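PDB 1JOG: probable ribonuclease HepT from Haemophilus influenzae, which probably acts as the RNase toxin of a type VII toxin-antitoxin system, is neutralised by its partner MntA, and binds nucleotides together with that antitoxin. Local coordinates for residues A13-L18 and I130-L135; T41-A46 and E116-V121; F52-S57 and S97-Y102; K59-Q64 and G91-M96. All coordinates share one frame; numbering follows the deposited sequence.

Contact 1: residues A13-L18 and I130-L135; sequences AAFYSL and IESSFL
Phe15 and Ser132 meet edge to oxygen: the hydroxyl OG of Ser132 lies near the plane of the phenyl ring and faces its rim, 3.4 Å from Phe15 CE2. The neighbouring Phe15 CD2 is almost as near, so the oxygen faces one side of the hexagon and neither of its flat surfaces. Beside it, the ring's far corner meets the second serine, with Phe15 CZ 3.6 Å from Ser133 CB. That approach is oblique. Phe15 reaches across because its CG stands anti to the backbone N (chi1 175°), which sends the ring out from helix 8-26 toward the other helix. The two serines differ in their own torsions: Ser132 OG sits between its backbone N and carbonyl carbon (chi1 67°), whereas Ser133 OG is turned opposite the N. No hydrogen bond joins the segments. Ser132 OG bonds back to the carbonyls of Phe128 and Leu129 one turn earlier, so a buried hydroxyl is satisfied within its own helix while its flank receives the C-H rim of the ring. Leu129 and Leu136 flank the same ring. The two segments run roughly antiparallel, joining the first and last long helices of the chain with Phe15 as a knob set among Leu129, Ser132, Ser133 and Leu136, as in an all-helical bundle of the kind found in nucleotidyltransferase substrate-binding domains.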
loop_
_atom_site.group_PDB
_atom_site.type_symbol
_atom_site.label_atom_id
_atom_site.label_comp_id
_atom_site.label_asym_id
_atom_site.label_seq_id
_atom_site.Cartn_x
_atom_site.Cartn_y
_atom_site.Cartn_z
ATOM N N ALA A 13 4.950 -14.076 9.866
ATOM C CA ALA A 13 6.105 -13.540 9.226
ATOM C C ALA A 13 5.946 -12.056 8.776
ATOM O O ALA A 13 6.937 -11.341 8.710
ATOM C CB ALA A 13 6.547 -14.491 8.065
ATOM N N ALA A 14 4.714 -11.604 8.520
ATOM C CA ALA A 14 4.487 -10.237 8.080
ATOM C C ALA A 14 4.738 -9.354 9.305
ATOM O O ALA A 14 5.433 -8.343 9.215
ATOM C CB ALA A 14 3.059 -10.057 7.544
ATOM N N PHE A 15 4.171 -9.773 10.429
ATOM C CA PHE A 15 4.339 -9.155 11.742
ATOM C C PHE A 15 5.789 -8.972 12.133
ATOM O O PHE A 15 6.239 -7.887 12.470
ATOM C CB PHE A 15 3.738 -10.026 12.821
ATOM C CG PHE A 15 3.989 -9.511 14.212
ATOM C CD1 PHE A 15 4.986 -10.036 14.986
ATOM C CD2 PHE A 15 3.265 -8.448 14.712
ATOM C CE1 PHE A 15 5.301 -9.492 16.300
ATOM C CE2 PHE A 15 3.566 -7.909 15.996
ATOM C CZ PHE A 15 4.591 -8.442 16.782
ATOM N N TYR A 16 6.514 -10.061 12.089
ATOM C CA TYR A 16 7.914 -10.061 12.428
ATOM C C TYR A 16 8.719 -9.204 11.448
ATOM O O TYR A 16 9.638 -8.461 11.857
ATOM C CB TYR A 16 8.377 -11.490 12.417
ATOM C CG TYR A 16 9.809 -11.679 12.550
ATOM C CD1 TYR A 16 10.595 -11.940 11.425
ATOM C CD2 TYR A 16 10.403 -11.677 13.791
ATOM C CE1 TYR A 16 11.944 -12.202 11.542
ATOM C CE2 TYR A 16 11.766 -11.939 13.922
ATOM C CZ TYR A 16 12.525 -12.200 12.793
ATOM O OH TYR A 16 13.874 -12.441 12.921
ATOM N N SER A 17 8.383 -9.303 10.158
ATOM C CA SER A 17 9.056 -8.455 9.175
ATOM C C SER A 17 8.703 -6.966 9.507
ATOM O O SER A 17 9.529 -6.076 9.360
ATOM C CB SER A 17 8.596 -8.765 7.764
ATOM O OG SER A 17 9.214 -7.896 6.817
ATOM N N LEU A 18 7.485 -6.678 9.947
ATOM C CA LEU A 18 7.210 -5.260 10.252
ATOM C C LEU A 18 8.109 -4.861 11.385
ATOM O O LEU A 18 8.826 -3.870 11.304
ATOM C CB LEU A 18 5.777 -5.032 10.749
ATOM C CG LEU A 18 4.956 -3.772 10.451
ATOM C CD1 LEU A 18 3.921 -3.728 11.480
ATOM C CD2 LEU A 18 5.713 -2.478 10.428
ATOM N N ILE A 130 1.981 -3.622 19.589
ATOM C CA ILE A 130 1.562 -4.261 20.850
ATOM C C ILE A 130 0.257 -5.036 20.644
ATOM O O ILE A 130 0.189 -6.233 20.917
ATOM C CB ILE A 130 1.364 -3.236 21.912
ATOM C CG1 ILE A 130 2.718 -2.791 22.407
ATOM C CG2 ILE A 130 0.506 -3.777 23.016
ATOM C CD1 ILE A 130 2.830 -1.278 22.561
ATOM N N GLU A 131 -0.763 -4.350 20.141
ATOM C CA GLU A 131 -2.085 -4.972 19.900
ATOM C C GLU A 131 -2.098 -6.130 18.949
ATOM O O GLU A 131 -2.721 -7.165 19.195
ATOM C CB GLU A 131 -3.109 -3.934 19.363
ATOM C CG GLU A 131 -3.535 -2.868 20.366
ATOM C CD GLU A 131 -3.955 -3.456 21.712
ATOM O OE1 GLU A 131 -3.331 -3.129 22.753
ATOM O OE2 GLU A 131 -4.890 -4.261 21.716
ATOM N N SER A 132 -1.446 -5.915 17.817
ATOM C CA SER A 132 -1.372 -6.905 16.758
ATOM C C SER A 132 -0.662 -8.121 17.327
ATOM O O SER A 132 -1.031 -9.246 17.047
ATOM C CB SER A 132 -0.656 -6.321 15.508
ATOM O OG SER A 132 0.718 -6.035 15.710
ATOM N N SER A 133 0.399 -7.898 18.096
ATOM C CA SER A 133 1.074 -9.026 18.736
ATOM C C SER A 133 0.160 -9.697 19.768
ATOM O O SER A 133 0.326 -10.862 20.028
ATOM C CB SER A 133 2.261 -8.559 19.506
ATOM O OG SER A 133 2.962 -9.610 20.130
ATOM N N PHE A 134 -0.782 -8.996 20.398
ATOM C CA PHE A 134 -1.571 -9.754 21.358
ATOM C C PHE A 134 -2.447 -10.695 20.585
ATOM O O PHE A 134 -2.551 -11.831 20.938
ATOM C CB PHE A 134 -2.451 -8.880 22.257
ATOM C CG PHE A 134 -1.802 -8.489 23.586
ATOM C CD1 PHE A 134 -0.974 -7.343 23.681
ATOM C CD2 PHE A 134 -2.112 -9.193 24.775
ATOM C CE1 PHE A 134 -0.483 -6.892 24.928
ATOM C CE2 PHE A 134 -1.609 -8.739 26.031
ATOM C CZ PHE A 134 -0.799 -7.585 26.097
ATOM N N LEU A 135 -3.073 -10.197 19.528
ATOM C CA LEU A 135 -3.944 -10.993 18.696
ATOM C C LEU A 135 -3.247 -12.256 18.255
ATOM O O LEU A 135 -3.775 -13.351 18.361
ATOM C CB LEU A 135 -4.319 -10.204 17.448
ATOM C CG LEU A 135 -4.814 -11.053 16.287
ATOM C CD1 LEU A 135 -6.291 -11.574 16.706
ATOM C CD2 LEU A 135 -4.981 -10.237 15.045
#

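Contact 2: residues T41-A46 and E116-V121; sequences TLIAGA and EKAMAV
Ile43 meets helix 115-123 with both of its branches, each assigned to a different neighbour. Its first torsion (chi1 -80°) places CG1 anti to the carbonyl carbon and CG2 anti to the backbone N, and the two arms thereby diverge. The longer arm is extended at chi2 and carries CD1 to the selenium of Met119, a selenomethionine in this crystal. The separation of Ile43 CD1 from Met119 SE, 3.3 Å, is short for such atoms, and its exact value is doubtful. The methyl end follows, Met119 CE lying 3.7 Å from Ile43 CD1. Met119 starts out pointing away from helix 36-68, but bends at both chi2 (-51°) and chi3 (-50°), folding the selenoether back across the isoleucine. The two side chains cross at about a right angle. The shorter arm takes the other neighbour: Ile43 CG2 stands 4.4 Å from Ala118 CB. The same methyl is slightly nearer to the backbone, 4.0 Å from Ala118 O. Ala118 also rests on Ile47, one turn further along helix 36-68, and on Thr112 of the RX(4)HXY motif. Its side chain is about 8 Å from that of His111, an active-site residue by similarity. Ala44, next in the chain, points away from helix 115-123 and packs on Gly45 of the second subunit. With no polar bond between the segments, the contact rests mainly on apolar packing, depending on how a branched and a flexible side chain fit together beside the putative catalytic motif.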
loop_
_atom_site.group_PDB
_atom_site.type_symbol
_atom_site.label_atom_id
_atom_site.label_comp_id
_atom_site.label_asym_id
_atom_site.label_seq_id
_atom_site.Cartn_x
_atom_site.Cartn_y
_atom_site.Cartn_z
ATOM N N THR A 41 11.661 6.203 1.970
ATOM C CA THR A 41 11.183 5.039 1.268
ATOM C C THR A 41 10.952 4.010 2.363
ATOM O O THR A 41 9.993 3.265 2.318
ATOM C CB THR A 41 12.192 4.532 0.291
ATOM O OG1 THR A 41 12.179 5.403 -0.862
ATOM C CG2 THR A 41 11.846 3.003 -0.162
ATOM N N LEU A 42 11.818 4.041 3.372
ATOM C CA LEU A 42 11.755 3.135 4.499
ATOM C C LEU A 42 10.528 3.338 5.349
ATOM O O LEU A 42 9.992 2.373 5.905
ATOM C CB LEU A 42 12.965 3.278 5.391
ATOM C CG LEU A 42 14.165 2.460 4.960
ATOM C CD1 LEU A 42 15.363 2.803 5.850
ATOM C CD2 LEU A 42 13.765 0.956 4.995
ATOM N N ILE A 43 10.116 4.583 5.484
ATOM C CA ILE A 43 8.901 4.872 6.238
ATOM C C ILE A 43 7.737 4.478 5.366
ATOM O O ILE A 43 6.749 3.960 5.861
ATOM C CB ILE A 43 8.822 6.397 6.596
ATOM C CG1 ILE A 43 9.721 6.668 7.808
ATOM C CG2 ILE A 43 7.379 6.807 6.955
ATOM C CD1 ILE A 43 9.553 8.093 8.295
ATOM N N ALA A 44 7.831 4.762 4.062
ATOM C CA ALA A 44 6.796 4.352 3.086
ATOM C C ALA A 44 6.621 2.814 3.238
ATOM O O ALA A 44 5.532 2.318 3.395
ATOM C CB ALA A 44 7.265 4.629 1.686
ATOM N N GLY A 45 7.740 2.090 3.252
ATOM C CA GLY A 45 7.727 0.634 3.347
ATOM C C GLY A 45 7.167 0.063 4.630
ATOM O O GLY A 45 6.466 -0.932 4.581
ATOM N N ALA A 46 7.517 0.681 5.756
ATOM C CA ALA A 46 7.022 0.291 7.086
ATOM C C ALA A 46 5.499 0.490 7.088
ATOM O O ALA A 46 4.805 -0.292 7.652
ATOM C CB ALA A 46 7.646 1.137 8.183
ATOM N N GLU A 116 4.096 14.370 5.991
ATOM C CA GLU A 116 3.587 14.623 7.330
ATOM C C GLU A 116 2.518 13.619 7.698
ATOM O O GLU A 116 2.446 13.178 8.828
ATOM C CB GLU A 116 2.967 16.039 7.433
ATOM C CG GLU A 116 3.993 17.163 7.405
ATOM C CD GLU A 116 5.147 16.881 8.348
ATOM O OE1 GLU A 116 4.922 16.724 9.580
ATOM O OE2 GLU A 116 6.281 16.806 7.844
ATOM N N LYS A 117 1.652 13.298 6.749
ATOM C CA LYS A 117 0.607 12.334 7.040
ATOM C C LYS A 117 1.277 11.003 7.240
ATOM O O LYS A 117 0.928 10.263 8.152
ATOM C CB LYS A 117 -0.404 12.295 5.916
ATOM C CG LYS A 117 -1.502 13.356 6.069
ATOM C CD LYS A 117 -2.487 13.282 4.834
ATOM C CE LYS A 117 -3.392 14.525 4.714
ATOM N NZ LYS A 117 -4.310 14.393 3.520
ATOM N N ALA A 118 2.352 10.764 6.469
ATOM C CA ALA A 118 3.121 9.560 6.613
ATOM C C ALA A 118 3.829 9.408 7.958
ATOM O O ALA A 118 4.013 8.262 8.459
ATOM C CB ALA A 118 4.165 9.441 5.449
HETATM N N MSE A 119 4.316 10.526 8.517
HETATM C CA MSE A 119 5.032 10.491 9.827
HETATM C C MSE A 119 3.971 10.191 10.910
HETATM O O MSE A 119 4.190 9.451 11.875
HETATM C CB MSE A 119 5.637 11.882 10.174
HETATM C CG MSE A 119 6.846 12.343 9.291
HETATM SE SE MSE A 119 8.234 11.033 9.157
HETATM C CE MSE A 119 8.621 10.483 10.953
ATOM N N ALA A 120 2.813 10.812 10.735
ATOM C CA ALA A 120 1.747 10.660 11.709
ATOM C C ALA A 120 1.305 9.179 11.764
ATOM O O ALA A 120 1.092 8.621 12.847
ATOM C CB ALA A 120 0.589 11.574 11.344
ATOM N N VAL A 121 1.212 8.524 10.613
ATOM C CA VAL A 121 0.794 7.147 10.627
ATOM C C VAL A 121 1.926 6.277 11.174
ATOM O O VAL A 121 1.702 5.309 11.916
ATOM C CB VAL A 121 0.356 6.701 9.198
ATOM C CG1 VAL A 121 0.270 5.161 9.078
ATOM C CG2 VAL A 121 -0.978 7.339 8.882
#

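Contact 3: residues F52-S57 and S97-Y102; sequences FVYELS and SKWVAY
Tyr54 and Trp99 supply most of the surface buried here, and they touch corner to rim without stacking. Tyr54 CD1 approaches the six-membered part of the indole near the indole's plane, 4.4 Å from Trp99 CZ3, while the phenol itself is inclined. A chi1 of 166° turns the Tyr54 side chain away from its own backbone N and swings the ring toward helix 96-106. There it also meets Tyr102: the backbone O of Tyr102 lies over one face of the Tyr54 ring, and Tyr102 CB is 4.1 Å from Tyr54 CD1. The Tyr102 ring itself turns back along its own helix: its CD1 sits 3.6 Å above the plane of Trp99, offset toward the rim, and so buttresses the indole from one face. Further along helix 36-68, Ser57 CB presses obliquely on the same indole, 3.9 Å from Trp99 CH2. Its hydroxyl is engaged at home, Ser57 OG donating to Val53 O over 2.7 Å from above the carbonyl plane; that oxygen also accepts from Ser57 N. The short helical segments cross at 126°, with axes 11.6 Å apart at closest approach, a spacing wide enough to take large aromatic residues between them. Tyr102 OH bonds to Asp127, and Glu55 forms a salt bridge with Arg106, an active-site residue by similarity whose side chain comes to about 3 Å from that of Tyr54. The chemistry is thus aromatic and aliphatic packing, with Ser57 OG and Tyr102 OH bonded to Val53 and Asp127 and the charged Glu55-Arg106 pair beside it.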
loop_
_atom_site.group_PDB
_atom_site.type_symbol
_atom_site.label_atom_id
_atom_site.label_comp_id
_atom_site.label_asym_id
_atom_site.label_seq_id
_atom_site.Cartn_x
_atom_site.Cartn_y
_atom_site.Cartn_z
ATOM N N PHE A 52 -0.137 -4.688 5.613
ATOM C CA PHE A 52 -0.202 -6.151 5.501
ATOM C C PHE A 52 -0.652 -6.811 6.778
ATOM O O PHE A 52 -1.564 -7.634 6.737
ATOM C CB PHE A 52 1.131 -6.778 5.103
ATOM C CG PHE A 52 1.669 -6.318 3.756
ATOM C CD1 PHE A 52 3.094 -6.129 3.599
ATOM C CD2 PHE A 52 0.832 -6.068 2.666
ATOM C CE1 PHE A 52 3.684 -5.688 2.363
ATOM C CE2 PHE A 52 1.355 -5.610 1.393
ATOM C CZ PHE A 52 2.813 -5.421 1.241
ATOM N N VAL A 53 -0.038 -6.484 7.915
ATOM C CA VAL A 53 -0.467 -7.128 9.189
ATOM C C VAL A 53 -1.935 -6.843 9.588
ATOM O O VAL A 53 -2.674 -7.712 9.996
ATOM C CB VAL A 53 0.484 -6.726 10.292
ATOM C CG1 VAL A 53 0.099 -7.375 11.629
ATOM C CG2 VAL A 53 1.858 -7.117 9.855
ATOM N N TYR A 54 -2.348 -5.609 9.408
ATOM C CA TYR A 54 -3.704 -5.201 9.662
ATOM C C TYR A 54 -4.699 -6.096 8.879
ATOM O O TYR A 54 -5.626 -6.722 9.463
ATOM C CB TYR A 54 -3.872 -3.747 9.208
ATOM C CG TYR A 54 -5.299 -3.388 9.132
ATOM C CD1 TYR A 54 -6.042 -3.294 10.295
ATOM C CD2 TYR A 54 -5.961 -3.265 7.929
ATOM C CE1 TYR A 54 -7.403 -3.090 10.291
ATOM C CE2 TYR A 54 -7.362 -3.092 7.922
ATOM C CZ TYR A 54 -8.057 -3.002 9.153
ATOM O OH TYR A 54 -9.410 -2.721 9.266
ATOM N N GLU A 55 -4.562 -6.065 7.557
ATOM C CA GLU A 55 -5.375 -6.893 6.675
ATOM C C GLU A 55 -5.352 -8.400 7.068
ATOM O O GLU A 55 -6.389 -8.970 7.334
ATOM C CB GLU A 55 -4.908 -6.787 5.248
ATOM C CG GLU A 55 -5.995 -6.415 4.277
ATOM C CD GLU A 55 -5.990 -4.923 4.058
ATOM O OE1 GLU A 55 -6.618 -4.217 4.871
ATOM O OE2 GLU A 55 -5.330 -4.452 3.094
ATOM N N LEU A 56 -4.160 -8.960 7.195
ATOM C CA LEU A 56 -3.972 -10.364 7.549
ATOM C C LEU A 56 -4.551 -10.617 8.923
ATOM O O LEU A 56 -5.267 -11.631 9.155
ATOM C CB LEU A 56 -2.489 -10.747 7.498
ATOM C CG LEU A 56 -1.579 -11.216 6.315
ATOM C CD1 LEU A 56 -2.270 -11.167 5.012
ATOM C CD2 LEU A 56 -0.291 -10.364 6.204
ATOM N N SER A 57 -4.287 -9.691 9.846
ATOM C CA SER A 57 -4.842 -9.880 11.211
ATOM C C SER A 57 -6.349 -9.984 11.086
ATOM O O SER A 57 -6.959 -10.794 11.775
ATOM C CB SER A 57 -4.517 -8.707 12.192
ATOM O OG SER A 57 -3.112 -8.637 12.468
ATOM N N SER A 97 -11.879 -0.638 20.182
ATOM C CA SER A 97 -11.839 0.791 19.797
ATOM C C SER A 97 -10.517 0.976 19.070
ATOM O O SER A 97 -10.408 1.695 18.071
ATOM C CB SER A 97 -11.885 1.670 21.031
ATOM O OG SER A 97 -10.870 1.284 21.916
ATOM N N LYS A 98 -9.528 0.232 19.511
ATOM C CA LYS A 98 -8.221 0.259 18.835
ATOM C C LYS A 98 -8.210 -0.296 17.377
ATOM O O LYS A 98 -7.582 0.291 16.469
ATOM C CB LYS A 98 -7.223 -0.544 19.639
ATOM C CG LYS A 98 -6.749 0.123 20.842
ATOM C CD LYS A 98 -5.800 -0.768 21.571
ATOM C CE LYS A 98 -5.654 -0.269 22.984
ATOM N NZ LYS A 98 -6.837 -0.682 23.793
ATOM N N TRP A 99 -8.865 -1.436 17.153
ATOM C CA TRP A 99 -8.890 -1.981 15.786
ATOM C C TRP A 99 -9.730 -1.070 14.934
ATOM O O TRP A 99 -9.447 -0.892 13.749
ATOM C CB TRP A 99 -9.410 -3.413 15.777
ATOM C CG TRP A 99 -8.375 -4.301 16.384
ATOM C CD1 TRP A 99 -8.257 -4.695 17.737
ATOM C CD2 TRP A 99 -7.258 -4.845 15.720
ATOM N NE1 TRP A 99 -7.128 -5.445 17.896
ATOM C CE2 TRP A 99 -6.502 -5.564 16.677
ATOM C CE3 TRP A 99 -6.809 -4.801 14.406
ATOM C CZ2 TRP A 99 -5.326 -6.216 16.353
ATOM C CZ3 TRP A 99 -5.616 -5.437 14.111
ATOM C CH2 TRP A 99 -4.897 -6.131 15.053
ATOM N N VAL A 100 -10.721 -0.419 15.552
ATOM C CA VAL A 100 -11.535 0.502 14.795
ATOM C C VAL A 100 -10.633 1.654 14.341
ATOM O O VAL A 100 -10.719 2.150 13.216
ATOM C CB VAL A 100 -12.696 1.022 15.639
ATOM C CG1 VAL A 100 -13.327 2.199 14.945
ATOM C CG2 VAL A 100 -13.747 -0.049 15.810
ATOM N N ALA A 101 -9.737 2.060 15.222
ATOM C CA ALA A 101 -8.820 3.137 14.900
ATOM C C ALA A 101 -7.783 2.621 13.879
ATOM O O ALA A 101 -7.375 3.371 12.991
ATOM C CB ALA A 101 -8.123 3.666 16.227
ATOM N N TYR A 102 -7.338 1.367 13.990
ATOM C CA TYR A 102 -6.369 0.835 12.985
ATOM C C TYR A 102 -6.964 0.858 11.537
ATOM O O TYR A 102 -6.279 1.083 10.556
ATOM C CB TYR A 102 -5.947 -0.563 13.397
ATOM C CG TYR A 102 -5.191 -0.602 14.715
ATOM C CD1 TYR A 102 -5.185 -1.752 15.519
ATOM C CD2 TYR A 102 -4.485 0.521 15.157
ATOM C CE1 TYR A 102 -4.512 -1.766 16.709
ATOM C CE2 TYR A 102 -3.818 0.526 16.328
ATOM C CZ TYR A 102 -3.833 -0.612 17.122
ATOM O OH TYR A 102 -3.252 -0.556 18.396
#

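Contact 4: residues K59-Q64 and G91-M96; sequences KMMKRQ and GLIGDM
The backbone N of Gln64, bonded to Met60 O at 2.8 Å, fixes the helical turn from which Gln64 meets Leu92. It is the aliphatic part of the glutamine that makes the contact: Gln64 CG lies 3.5 Å from Leu92 CD1. CB of Gln64 is close behind, so the leucine methyl rests along the methylene chain while the two side chains lie obliquely to one another. Leaving the helix on the side away from its own N (chi1 180°) and bending at chi2, the chain carries the amide past the leucine, and its NE2 bonds to Asp68 one turn further on. Polar and non-polar parts of one side chain are thereby given separate partners. The second half of the contact is made by Met61, a selenomethionine here. Extended beyond CG, it crosses Ile93 at about a right angle and brings its terminal methyl CE within 3.7 Å of Ile93 CG2. Nearer its base, Met61 CG stands 4.4 Å from Leu92 CD1, so this one methyl of Leu92 serves both helix residues. Leu135 and Trp99 close round Met61, and Leu139 lies against both Gln64 and Leu92. The connecting segment is shaped at both ends: Gly91, with positive phi, is the C-prime residue of a Schellman motif in which Leu92 N reaches Ala87 O, and Asp95 is the N-cap of helix 96-106, its bond to Ser97 N being weak. Between helix stop and helix start, two hydrophobic residues plug into helix 36-68, seating the loop that joins helix 80-89 to helix 96-106 on the long helix of the bundle.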
loop_
_atom_site.group_PDB
_atom_site.type_symbol
_atom_site.label_atom_id
_atom_site.label_comp_id
_atom_site.label_asym_id
_atom_site.label_seq_id
_atom_site.Cartn_x
_atom_site.Cartn_y
_atom_site.Cartn_z
ATOM N N LYS A 59 -7.992 -10.957 8.424
ATOM C CA LYS A 59 -8.373 -12.140 7.682
ATOM C C LYS A 59 -8.393 -13.295 8.671
ATOM O O LYS A 59 -9.309 -14.068 8.641
ATOM C CB LYS A 59 -7.424 -12.426 6.521
ATOM C CG LYS A 59 -7.951 -11.938 5.209
ATOM C CD LYS A 59 -7.033 -10.911 4.580
ATOM C CE LYS A 59 -7.544 -10.403 3.217
ATOM N NZ LYS A 59 -6.363 -9.805 2.486
HETATM N N MSE A 60 -7.423 -13.345 9.588
HETATM C CA MSE A 60 -7.324 -14.418 10.584
HETATM C C MSE A 60 -8.452 -14.392 11.590
HETATM O O MSE A 60 -8.953 -15.434 11.947
HETATM C CB MSE A 60 -5.974 -14.355 11.354
HETATM C CG MSE A 60 -4.768 -14.680 10.444
HETATM SE SE MSE A 60 -4.871 -16.527 9.758
HETATM C CE MSE A 60 -5.266 -16.365 8.068
HETATM N N MSE A 61 -8.870 -13.221 12.051
HETATM C CA MSE A 61 -9.958 -13.216 12.974
HETATM C C MSE A 61 -11.126 -13.805 12.190
HETATM O O MSE A 61 -11.943 -14.494 12.741
HETATM C CB MSE A 61 -10.361 -11.805 13.386
HETATM C CG MSE A 61 -9.357 -11.082 14.266
HETATM SE SE MSE A 61 -9.972 -9.217 14.523
HETATM C CE MSE A 61 -8.053 -8.719 14.749
ATOM N N LYS A 62 -11.216 -13.489 10.907
ATOM C CA LYS A 62 -12.333 -13.929 10.116
ATOM C C LYS A 62 -12.296 -15.453 9.968
ATOM O O LYS A 62 -13.246 -16.164 10.326
ATOM C CB LYS A 62 -12.286 -13.272 8.759
ATOM C CG LYS A 62 -13.626 -13.347 8.059
ATOM C CD LYS A 62 -13.654 -12.572 6.731
ATOM C CE LYS A 62 -14.813 -13.061 5.836
ATOM N NZ LYS A 62 -15.136 -12.157 4.686
ATOM N N ARG A 63 -11.181 -15.974 9.477
ATOM C CA ARG A 63 -11.124 -17.397 9.318
ATOM C C ARG A 63 -11.326 -18.092 10.639
ATOM O O ARG A 63 -11.833 -19.195 10.657
ATOM C CB ARG A 63 -9.809 -17.857 8.731
ATOM C CG ARG A 63 -9.981 -18.652 7.461
ATOM C CD ARG A 63 -8.657 -18.837 6.727
ATOM N NE ARG A 63 -7.588 -19.230 7.652
ATOM C CZ ARG A 63 -6.323 -19.358 7.249
ATOM N NH1 ARG A 63 -6.002 -19.121 5.949
ATOM N NH2 ARG A 63 -5.390 -19.718 8.146
ATOM N N GLN A 64 -10.953 -17.451 11.738
ATOM C CA GLN A 64 -11.070 -18.079 13.048
ATOM C C GLN A 64 -12.530 -18.263 13.388
ATOM O O GLN A 64 -12.927 -19.328 13.745
ATOM C CB GLN A 64 -10.396 -17.219 14.089
ATOM C CG GLN A 64 -10.445 -17.745 15.483
ATOM C CD GLN A 64 -9.600 -18.967 15.666
ATOM O OE1 GLN A 64 -8.642 -19.172 14.940
ATOM N NE2 GLN A 64 -9.942 -19.788 16.651
ATOM N N GLY A 91 -12.178 -13.336 22.834
ATOM C CA GLY A 91 -10.942 -12.912 23.531
ATOM C C GLY A 91 -9.727 -12.956 22.583
ATOM O O GLY A 91 -8.601 -13.218 23.023
ATOM N N LEU A 92 -9.950 -12.733 21.272
ATOM C CA LEU A 92 -8.870 -12.713 20.262
ATOM C C LEU A 92 -8.228 -11.303 20.337
ATOM O O LEU A 92 -7.044 -11.164 20.236
ATOM C CB LEU A 92 -9.422 -12.998 18.864
ATOM C CG LEU A 92 -9.707 -14.474 18.440
ATOM C CD1 LEU A 92 -10.231 -14.530 16.928
ATOM C CD2 LEU A 92 -8.402 -15.302 18.512
ATOM N N ILE A 93 -9.029 -10.273 20.568
ATOM C CA ILE A 93 -8.512 -8.920 20.759
ATOM C C ILE A 93 -9.108 -8.633 22.104
ATOM O O ILE A 93 -9.892 -9.465 22.616
ATOM C CB ILE A 93 -9.067 -7.891 19.702
ATOM C CG1 ILE A 93 -10.602 -7.928 19.609
ATOM C CG2 ILE A 93 -8.377 -8.238 18.369
ATOM C CD1 ILE A 93 -11.240 -6.782 18.836
ATOM N N GLY A 94 -8.771 -7.479 22.673
ATOM C CA GLY A 94 -9.302 -7.130 23.980
ATOM C C GLY A 94 -9.921 -5.753 23.982
ATOM O O GLY A 94 -10.696 -5.403 24.876
ATOM N N ASP A 95 -9.577 -4.963 22.971
ATOM C CA ASP A 95 -10.134 -3.618 22.852
ATOM C C ASP A 95 -10.422 -3.428 21.372
ATOM O O ASP A 95 -9.506 -3.472 20.574
ATOM C CB ASP A 95 -9.102 -2.578 23.352
ATOM C CG ASP A 95 -9.671 -1.176 23.493
ATOM O OD1 ASP A 95 -9.389 -0.588 24.558
ATOM O OD2 ASP A 95 -10.372 -0.656 22.577
HETATM N N MSE A 96 -11.680 -3.244 21.005
HETATM C CA MSE A 96 -11.988 -3.025 19.624
HETATM C C MSE A 96 -11.920 -1.562 19.230
HETATM O O MSE A 96 -11.854 -1.264 18.047
HETATM C CB MSE A 96 -13.354 -3.647 19.211
HETATM C CG MSE A 96 -14.654 -3.185 19.885
HETATM SE SE MSE A 96 -16.296 -4.242 19.383
HETATM C CE MSE A 96 -16.963 -2.900 18.132
#

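In the fold
From the N terminus, helix 8-26 supplies the first half of contact 1, and its partner, helix 125-140, comes last in the chain, so contact 1 closes the outermost loop. Helix 36-68 then contributes to contacts 2, 3 and 4 in succession along its length. Their partners return in reverse order, 91-96, then 97-102, then 116-121, which nests contact 4 inside contact 3, contact 3 inside contact 2, and all of them inside contact 1; none cross. Contacts 1, 3 and 4 touch one another, with Leu135, Trp99 and Met61 among the residues that join them, and contact 1 touches contact 2 through Leu18 and Ala46. Contacts 2 and 4 lie on opposite sides of the chain's centre.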